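Local coordinates for protein CCMAN5 (Cellulosimicrobium cellulans, PDB 2XSG) that hydrolyses alpha-mannosides as a family 92 glycoside hydrolase and enables mannose-6-phosphate modification of yeast-produced human lysosomal enzymes, at residues 157-162 / 248-253; 175-180 / 185-190; 505-510 / 563-568. One frame throughout, in Å; residues are numbered along the deposited sequence.

Contact 1 (157-162 / 248-253)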
loop_
_atom_site.group_PDB
_atom_site.type_symbol
_atom_site.label_atom_id
_atom_site.label_comp_id
_atom_site.label_asym_id
_atom_site.label_seq_id
_atom_site.Cartn_x
_atom_site.Cartn_y
_atom_site.Cartn_z
ATOM N N PRO A 157 28.662 -25.286 6.222
ATOM C CA PRO A 157 27.612 -24.275 6.085
ATOM C C PRO A 157 28.017 -22.944 6.696
ATOM O O PRO A 157 28.737 -22.891 7.706
ATOM C CB PRO A 157 26.440 -24.863 6.894
ATOM C CG PRO A 157 26.732 -26.334 7.002
ATOM C CD PRO A 157 28.240 -26.351 7.152
ATOM N N SER A 158 27.571 -21.869 6.065
ATOM C CA SER A 158 27.815 -20.545 6.601
ATOM C C SER A 158 26.654 -19.615 6.237
ATOM O O SER A 158 26.007 -19.776 5.196
ATOM C CB SER A 158 29.151 -20.022 6.074
ATOM O OG SER A 158 29.297 -18.657 6.373
ATOM N N LEU A 159 26.379 -18.661 7.112
ATOM C CA LEU A 159 25.408 -17.632 6.813
ATOM C C LEU A 159 26.102 -16.303 6.997
ATOM O O LEU A 159 26.683 -16.052 8.052
ATOM C CB LEU A 159 24.195 -17.726 7.755
ATOM C CG LEU A 159 23.326 -18.986 7.700
ATOM C CD1 LEU A 159 22.192 -18.906 8.699
ATOM C CD2 LEU A 159 22.743 -19.184 6.305
ATOM N N VAL A 160 26.069 -15.480 5.960
ATOM C CA VAL A 160 26.580 -14.126 6.031
ATOM C C VAL A 160 25.410 -13.264 6.478
ATOM O O VAL A 160 24.308 -13.382 5.912
ATOM C CB VAL A 160 27.076 -13.649 4.658
ATOM C CG1 VAL A 160 27.377 -12.158 4.673
ATOM C CG2 VAL A 160 28.310 -14.445 4.230
ATOM N N VAL A 161 25.637 -12.427 7.487
ATOM C CA VAL A 161 24.632 -11.465 7.915
ATOM C C VAL A 161 25.180 -10.095 7.501
ATOM O O VAL A 161 26.070 -9.572 8.145
ATOM C CB VAL A 161 24.354 -11.562 9.447
ATOM C CG1 VAL A 161 23.274 -10.579 9.885
ATOM C CG2 VAL A 161 23.985 -12.996 9.860
ATOM N N ASP A 162 24.667 -9.553 6.398
ATOM C CA ASP A 162 25.159 -8.299 5.827
ATOM C C ASP A 162 24.289 -7.125 6.293
ATOM O O ASP A 162 23.085 -7.025 5.947
ATOM C CB ASP A 162 25.163 -8.411 4.307
ATOM C CG ASP A 162 25.958 -7.320 3.632
ATOM O OD1 ASP A 162 25.974 -6.164 4.108
ATOM O OD2 ASP A 162 26.595 -7.611 2.606
ATOM N N ILE A 248 20.268 -26.107 9.252
ATOM C CA ILE A 248 20.761 -24.848 9.804
ATOM C C ILE A 248 19.579 -23.889 10.000
ATOM O O ILE A 248 18.913 -23.498 9.045
ATOM C CB ILE A 248 21.818 -24.213 8.869
ATOM C CG1 ILE A 248 22.995 -25.178 8.619
ATOM C CG2 ILE A 248 22.311 -22.881 9.443
ATOM C CD1 ILE A 248 23.781 -25.583 9.899
ATOM N N GLY A 249 19.329 -23.516 11.242
ATOM C CA GLY A 249 18.196 -22.647 11.606
ATOM C C GLY A 249 18.622 -21.279 12.132
ATOM O O GLY A 249 19.692 -21.126 12.724
ATOM N N LEU A 250 17.786 -20.274 11.893
ATOM C CA LEU A 250 18.062 -18.919 12.313
ATOM C C LEU A 250 16.740 -18.243 12.611
ATOM O O LEU A 250 15.754 -18.468 11.907
ATOM C CB LEU A 250 18.797 -18.146 11.214
ATOM C CG LEU A 250 19.376 -16.802 11.656
ATOM C CD1 LEU A 250 20.673 -17.054 12.380
ATOM C CD2 LEU A 250 19.594 -15.859 10.480
ATOM N N GLN A 251 16.726 -17.414 13.655
ATOM C CA GLN A 251 15.520 -16.698 14.051
ATOM C C GLN A 251 15.876 -15.239 14.257
ATOM O O GLN A 251 16.760 -14.917 15.045
ATOM C CB GLN A 251 14.915 -17.312 15.328
ATOM C CG GLN A 251 14.540 -18.805 15.213
ATOM C CD GLN A 251 13.740 -19.304 16.398
ATOM O OE1 GLN A 251 12.897 -20.204 16.270
ATOM N NE2 GLN A 251 13.984 -18.716 17.557
ATOM N N VAL A 252 15.197 -14.359 13.524
ATOM C CA VAL A 252 15.502 -12.928 13.548
ATOM C C VAL A 252 14.256 -12.169 13.995
ATOM O O VAL A 252 13.192 -12.328 13.395
ATOM C CB VAL A 252 15.894 -12.415 12.137
ATOM C CG1 VAL A 252 16.250 -10.930 12.171
ATOM C CG2 VAL A 252 17.041 -13.250 11.529
ATOM N N THR A 253 14.381 -11.336 15.025
ATOM C CA THR A 253 13.237 -10.536 15.472
ATOM C C THR A 253 13.603 -9.048 15.487
ATOM O O THR A 253 14.736 -8.698 15.854
ATOM C CB THR A 253 12.717 -11.018 16.847
ATOM O OG1 THR A 253 12.336 -12.393 16.741
ATOM C CG2 THR A 253 11.509 -10.219 17.310
#
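Ile248 and Leu159 meet in the interior of a beta-sandwich, the arrangement expected for the N-terminal domain of family 92 glycoside hydrolases. Strand 158-162 belongs to a five-stranded antiparallel sheet and strand 248-255 to the larger antiparallel sheet. No hydrogen bond joins the two segments: even at their closest, between Pro157 and Ile248, the CA atoms stay 7.8 Å apart, and side chains fill the interval. Ile248 divides its branches between two neighbours. Ile248 CG1, anti to its own carbonyl carbon (chi1 -57°), lies 3.9 Å from Pro157 CB, and the attached Ile248 CD1 follows it to the same proline carbon at 4.1 Å. The other branch, Ile248 CG2, takes Leu159 CD1 at 4.0 Å. The leucine and isoleucine pass alongside each other running in opposite directions and touch through these two methyls. Phe240, from the strand next to 158-162, and Tyr149, from the strand next to 248-255, both touch this pair, so each sheet contributes an aromatic residue to the packing round it. Pro83 also packs on Leu159. Meanwhile Ser158, on the other face of its strand, donates a hydrogen bond from OG to Leu238 O, outside this apolar layer. Farther along the larger sheet Leu250, which also touches His147 and Val81, continues the seam: Leu250 CB lies 4.3 Å from Leu159 CD1.

Contact 2 (175-180 / 185-190)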
loop_
_atom_site.group_PDB
_atom_site.type_symbol
_atom_site.label_atom_id
_atom_site.label_comp_id
_atom_site.label_asym_id
_atom_site.label_seq_id
_atom_site.Cartn_x
_atom_site.Cartn_y
_atom_site.Cartn_z
ATOM N N VAL A 175 26.581 -4.380 15.202
ATOM C CA VAL A 175 26.415 -5.794 15.492
ATOM C C VAL A 175 27.246 -6.142 16.732
ATOM O O VAL A 175 28.397 -5.731 16.851
ATOM C CB VAL A 175 26.733 -6.678 14.248
ATOM C CG1 VAL A 175 28.187 -6.440 13.743
ATOM C CG2 VAL A 175 26.454 -8.177 14.543
ATOM N N GLN A 176 26.614 -6.821 17.682
ATOM C CA GLN A 176 27.292 -7.372 18.837
ATOM C C GLN A 176 27.072 -8.880 18.791
ATOM O O GLN A 176 25.937 -9.340 18.605
ATOM C CB GLN A 176 26.696 -6.763 20.108
ATOM C CG GLN A 176 27.332 -7.229 21.418
ATOM C CD GLN A 176 28.664 -6.569 21.665
ATOM O OE1 GLN A 176 28.769 -5.342 21.686
ATOM N NE2 GLN A 176 29.696 -7.377 21.831
ATOM N N VAL A 177 28.155 -9.634 18.960
ATOM C CA VAL A 177 28.121 -11.092 18.995
ATOM C C VAL A 177 28.164 -11.668 20.421
ATOM O O VAL A 177 28.954 -11.219 21.246
ATOM C CB VAL A 177 29.319 -11.683 18.192
ATOM C CG1 VAL A 177 29.261 -13.187 18.176
ATOM C CG2 VAL A 177 29.299 -11.159 16.785
ATOM N N GLU A 178 27.332 -12.682 20.681
ATOM C CA GLU A 178 27.341 -13.448 21.948
ATOM C C GLU A 178 27.363 -14.932 21.628
ATOM O O GLU A 178 26.545 -15.403 20.841
ATOM C CB GLU A 178 26.060 -13.192 22.749
ATOM C CG GLU A 178 26.066 -11.963 23.627
ATOM C CD GLU A 178 27.015 -12.132 24.796
ATOM O OE1 GLU A 178 26.784 -13.060 25.620
ATOM O OE2 GLU A 178 27.993 -11.348 24.885
ATOM N N THR A 179 28.277 -15.677 22.250
ATOM C CA THR A 179 28.259 -17.131 22.154
ATOM C C THR A 179 27.790 -17.677 23.499
ATOM O O THR A 179 28.368 -17.355 24.529
ATOM C CB THR A 179 29.646 -17.711 21.792
ATOM O OG1 THR A 179 30.085 -17.150 20.553
ATOM C CG2 THR A 179 29.578 -19.226 21.669
ATOM N N ARG A 180 26.730 -18.473 23.480
ATOM C CA ARG A 180 26.128 -18.996 24.707
ATOM C C ARG A 180 26.752 -20.320 25.105
ATOM O O ARG A 180 27.564 -20.867 24.354
ATOM C CB ARG A 180 24.614 -19.138 24.536
ATOM C CG ARG A 180 23.890 -17.814 24.411
ATOM C CD ARG A 180 23.840 -17.334 22.952
ATOM N NE ARG A 180 22.850 -18.086 22.192
ATOM C CZ ARG A 180 21.545 -17.826 22.214
ATOM N NH1 ARG A 180 21.079 -16.819 22.944
ATOM N NH2 ARG A 180 20.707 -18.577 21.513
ATOM N N VAL A 185 24.946 -18.843 18.658
ATOM C CA VAL A 185 25.328 -17.437 18.581
ATOM C C VAL A 185 24.092 -16.555 18.485
ATOM O O VAL A 185 23.120 -16.901 17.829
ATOM C CB VAL A 185 26.297 -17.156 17.405
ATOM C CG1 VAL A 185 26.619 -15.664 17.293
ATOM C CG2 VAL A 185 27.587 -17.925 17.594
ATOM N N GLU A 186 24.143 -15.439 19.204
ATOM C CA GLU A 186 23.127 -14.402 19.144
ATOM C C GLU A 186 23.828 -13.121 18.689
ATOM O O GLU A 186 24.906 -12.778 19.214
ATOM C CB GLU A 186 22.444 -14.207 20.505
ATOM C CG GLU A 186 21.200 -13.299 20.473
ATOM C CD GLU A 186 21.488 -11.862 20.891
ATOM O OE1 GLU A 186 22.623 -11.601 21.343
ATOM O OE2 GLU A 186 20.579 -10.996 20.770
ATOM N N LEU A 187 23.245 -12.484 17.673
ATOM C CA LEU A 187 23.720 -11.234 17.086
ATOM C C LEU A 187 22.668 -10.168 17.344
ATOM O O LEU A 187 21.475 -10.446 17.248
ATOM C CB LEU A 187 23.893 -11.378 15.573
ATOM C CG LEU A 187 24.791 -12.470 14.983
ATOM C CD1 LEU A 187 24.786 -12.432 13.451
ATOM C CD2 LEU A 187 26.214 -12.336 15.512
ATOM N N SER A 188 23.095 -8.953 17.668
ATOM C CA SER A 188 22.131 -7.883 17.914
ATOM C C SER A 188 22.731 -6.519 17.680
ATOM O O SER A 188 23.960 -6.345 17.762
ATOM C CB SER A 188 21.601 -7.956 19.355
ATOM O OG SER A 188 22.637 -7.640 20.271
ATOM N N GLY A 189 21.851 -5.551 17.414
ATOM C CA GLY A 189 22.248 -4.177 17.154
ATOM C C GLY A 189 21.134 -3.390 16.494
ATOM O O GLY A 189 19.958 -3.690 16.688
ATOM N N GLN A 190 21.510 -2.390 15.701
ATOM C CA GLN A 190 20.541 -1.519 15.052
ATOM C C GLN A 190 20.906 -1.316 13.597
ATOM O O GLN A 190 22.080 -1.442 13.201
ATOM C CB GLN A 190 20.473 -0.170 15.771
ATOM C CG GLN A 190 21.762 0.674 15.681
ATOM C CD GLN A 190 21.798 1.568 14.434
ATOM O OE1 GLN A 190 20.771 1.796 13.790
ATOM N NE2 GLN A 190 22.977 2.070 14.097
HETATM O O HOH W 1 24.310 -9.879 20.740
#
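Gln176 and Ser188 form a hydrogen-bonded antiparallel pair, with Gln176 N giving its proton to Ser188 O at 2.7 Å and Ser188 N returning one to Gln176 O. Glu178 and Glu186 repeat the pattern two residues on, where Glu186 N reaches Glu178 O at 2.9 Å along a fairly straight path (168° at the hydrogen). Between these pairs, on the opposite face of the sheet, Val177 lies beside Leu187, pointing the same way, with Val177 CG2 3.5 Å from Leu187 CD2. The other methyl, Val177 CG1, which stands anti to the backbone N (chi1 -178°), meets Val185 CG1 at 3.7 Å. The face of Gln176, Glu178, Glu186 and Ser188 is polar. One water bridges Gln176 O, Ser188 OG and Glu186 OE1, lying 2.7 Å from Gln176 O and tying the backbone of one strand to side chains of the other. At the turn the bent chain of Arg180 brings its guanidinium over Glu186, whose CB sits against one face, 3.8 Å from Arg180 NH1, while Arg180 NE bonds to Thr184 OG1. Farther out, Glu186 OE2 is held by a salt bridge to Arg263 NE and a hydrogen bond to Thr205 OG1. Helix 259-270 touches Ser188 on this side, whereas Val177 and Val185 face strand 212-217 of the other sheet. The whole is an antiparallel beta-hairpin within a beta-sandwich.

Contact 3 (505-510 / 563-568); sequences DGTQVG and ARLGMR
An Asx turn leading into strand 508-512 rests here on helix 560-570 of the catalytic domain, with Leu565 meeting Thr507 and Asp505. The leucine does so with one methyl: Leu565 CD1 lies 3.6 Å from Thr507 OG1 and 3.7 Å from Thr507 CB, the two side chains crossing at about a right angle. The same Leu565 CD1 is 3.9 Å from Asp505 OD1. Asp505 OD1 is gripped twice by Thr507, by the hydroxyl OG1 at 2.8 Å and by the backbone N at 3.1 Å, both arriving from the same face of the carboxylate; the N stands well above its plane. With CG placed between the backbone N and the carbonyl carbon (chi1 69°), Asp505 folds its carboxylate back over the turn to receive them. Farther along, Gly566 has no side chain, and Val509 CG1 comes to 4.4 Å from Gly566 CA, where a CB would be tight. No hydrogen bond crosses between the segments, so the contact is one of packing. Around it, Ala562 of the same helix touches both Thr507 and Val509, while Val509 also packs on Trp501 and Met557; strand 508-512, paired with strand 496-497, packs against helix 560-570.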
loop_
_atom_site.group_PDB
_atom_site.type_symbol
_atom_site.label_atom_id
_atom_site.label_comp_id
_atom_site.label_asym_id
_atom_site.label_seq_id
_atom_site.Cartn_x
_atom_site.Cartn_y
_atom_site.Cartn_z
ATOM N N ASP A 505 -21.970 19.113 -28.982
ATOM C CA ASP A 505 -23.167 19.885 -29.268
ATOM C C ASP A 505 -23.046 21.351 -28.820
ATOM O O ASP A 505 -24.056 22.057 -28.742
ATOM C CB ASP A 505 -24.359 19.248 -28.570
ATOM C CG ASP A 505 -24.293 19.395 -27.055
ATOM O OD1 ASP A 505 -23.226 19.784 -26.525
ATOM O OD2 ASP A 505 -25.312 19.130 -26.394
ATOM N N GLY A 506 -21.830 21.797 -28.501
ATOM C CA GLY A 506 -21.600 23.197 -28.113
ATOM C C GLY A 506 -21.642 23.505 -26.621
ATOM O O GLY A 506 -21.271 24.601 -26.215
ATOM N N THR A 507 -22.091 22.549 -25.805
ATOM C CA THR A 507 -22.199 22.746 -24.358
ATOM C C THR A 507 -20.845 23.149 -23.758
ATOM O O THR A 507 -19.821 22.518 -24.044
ATOM C CB THR A 507 -22.744 21.494 -23.627
ATOM O OG1 THR A 507 -23.995 21.094 -24.202
ATOM C CG2 THR A 507 -22.959 21.770 -22.131
ATOM N N GLN A 508 -20.857 24.198 -22.932
ATOM C CA GLN A 508 -19.638 24.731 -22.321
ATOM C C GLN A 508 -19.307 24.043 -20.993
ATOM O O GLN A 508 -20.062 24.134 -20.020
ATOM C CB GLN A 508 -19.755 26.237 -22.137
ATOM C CG GLN A 508 -19.984 26.991 -23.441
ATOM C CD GLN A 508 -18.798 26.855 -24.352
ATOM O OE1 GLN A 508 -17.754 27.460 -24.121
ATOM N NE2 GLN A 508 -18.935 26.027 -25.384
ATOM N N VAL A 509 -18.156 23.384 -20.951
ATOM C CA VAL A 509 -17.776 22.587 -19.788
ATOM C C VAL A 509 -16.583 23.206 -19.095
ATOM O O VAL A 509 -15.530 23.390 -19.711
ATOM C CB VAL A 509 -17.424 21.133 -20.193
ATOM C CG1 VAL A 509 -17.082 20.306 -18.962
ATOM C CG2 VAL A 509 -18.584 20.506 -21.015
ATOM N N GLY A 510 -16.749 23.526 -17.810
ATOM C CA GLY A 510 -15.675 24.094 -17.010
ATOM C C GLY A 510 -14.716 23.037 -16.485
ATOM O O GLY A 510 -15.132 21.942 -16.104
ATOM N N ALA A 563 -21.466 18.586 -16.792
ATOM C CA ALA A 563 -20.797 17.499 -16.035
ATOM C C ALA A 563 -20.966 16.155 -16.711
ATOM O O ALA A 563 -20.000 15.380 -16.825
ATOM C CB ALA A 563 -21.334 17.416 -14.619
ATOM N N ARG A 564 -22.201 15.877 -17.134
ATOM C CA ARG A 564 -22.567 14.591 -17.723
ATOM C C ARG A 564 -21.763 14.362 -18.994
ATOM O O ARG A 564 -21.235 13.265 -19.205
ATOM C CB ARG A 564 -24.080 14.517 -17.994
ATOM C CG ARG A 564 -24.590 13.147 -18.525
ATOM C CD ARG A 564 -26.037 13.225 -19.078
ATOM N NE ARG A 564 -26.087 13.896 -20.379
ATOM C CZ ARG A 564 -25.792 13.318 -21.545
ATOM N NH1 ARG A 564 -25.441 12.033 -21.597
ATOM N NH2 ARG A 564 -25.850 14.029 -22.671
ATOM N N LEU A 565 -21.648 15.412 -19.811
ATOM C CA LEU A 565 -20.901 15.337 -21.069
ATOM C C LEU A 565 -19.383 15.298 -20.808
ATOM O O LEU A 565 -18.649 14.617 -21.515
ATOM C CB LEU A 565 -21.274 16.503 -21.990
ATOM C CG LEU A 565 -22.682 16.468 -22.613
ATOM C CD1 LEU A 565 -23.034 17.821 -23.184
ATOM C CD2 LEU A 565 -22.781 15.409 -23.714
ATOM N N GLY A 566 -18.925 16.023 -19.784
ATOM C CA GLY A 566 -17.520 15.958 -19.351
ATOM C C GLY A 566 -17.090 14.548 -18.953
ATOM O O GLY A 566 -16.020 14.060 -19.368
ATOM N N MET A 567 -17.935 13.891 -18.161
ATOM C CA MET A 567 -17.676 12.535 -17.670
ATOM C C MET A 567 -17.612 11.559 -18.814
ATOM O O MET A 567 -16.696 10.751 -18.882
ATOM C CB MET A 567 -18.727 12.113 -16.644
ATOM C CG MET A 567 -18.329 12.416 -15.212
ATOM S SD MET A 567 -16.689 11.785 -14.716
ATOM C CE MET A 567 -16.921 10.030 -14.854
ATOM N N ARG A 568 -18.561 11.665 -19.746
ATOM C CA ARG A 568 -18.503 10.877 -20.965
ATOM C C ARG A 568 -17.219 11.096 -21.769
ATOM O O ARG A 568 -16.625 10.134 -22.221
ATOM C CB ARG A 568 -19.763 11.084 -21.817
ATOM C CG ARG A 568 -21.041 10.662 -21.067
ATOM C CD ARG A 568 -22.318 10.892 -21.859
ATOM N NE ARG A 568 -22.374 9.958 -22.980
ATOM C CZ ARG A 568 -23.076 8.827 -23.007
ATOM N NH1 ARG A 568 -23.829 8.469 -21.990
ATOM N NH2 ARG A 568 -23.025 8.064 -24.079
#

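Contacts 1 and 2 share the N-terminal beta-sandwich, their centres about 12 Å apart, and they touch where Val161 CG2 of the first lies 3.7 Å from Leu187 CD1 of the second. Contact 1 joins the two sheets face to face and is wholly buried and apolar; contact 2 joins neighbouring strands within the larger sheet through backbone hydrogen bonds, with one apolar face and one polar, partly exposed face. Contact 3 stands apart, its centre about 63 Å and 67 Å from those of contacts 1 and 2, on the far side of the chain in the catalytic domain. There a strand and its preceding turn pack on a helix, partly at the surface, and no hydrogen bond crosses between the segments.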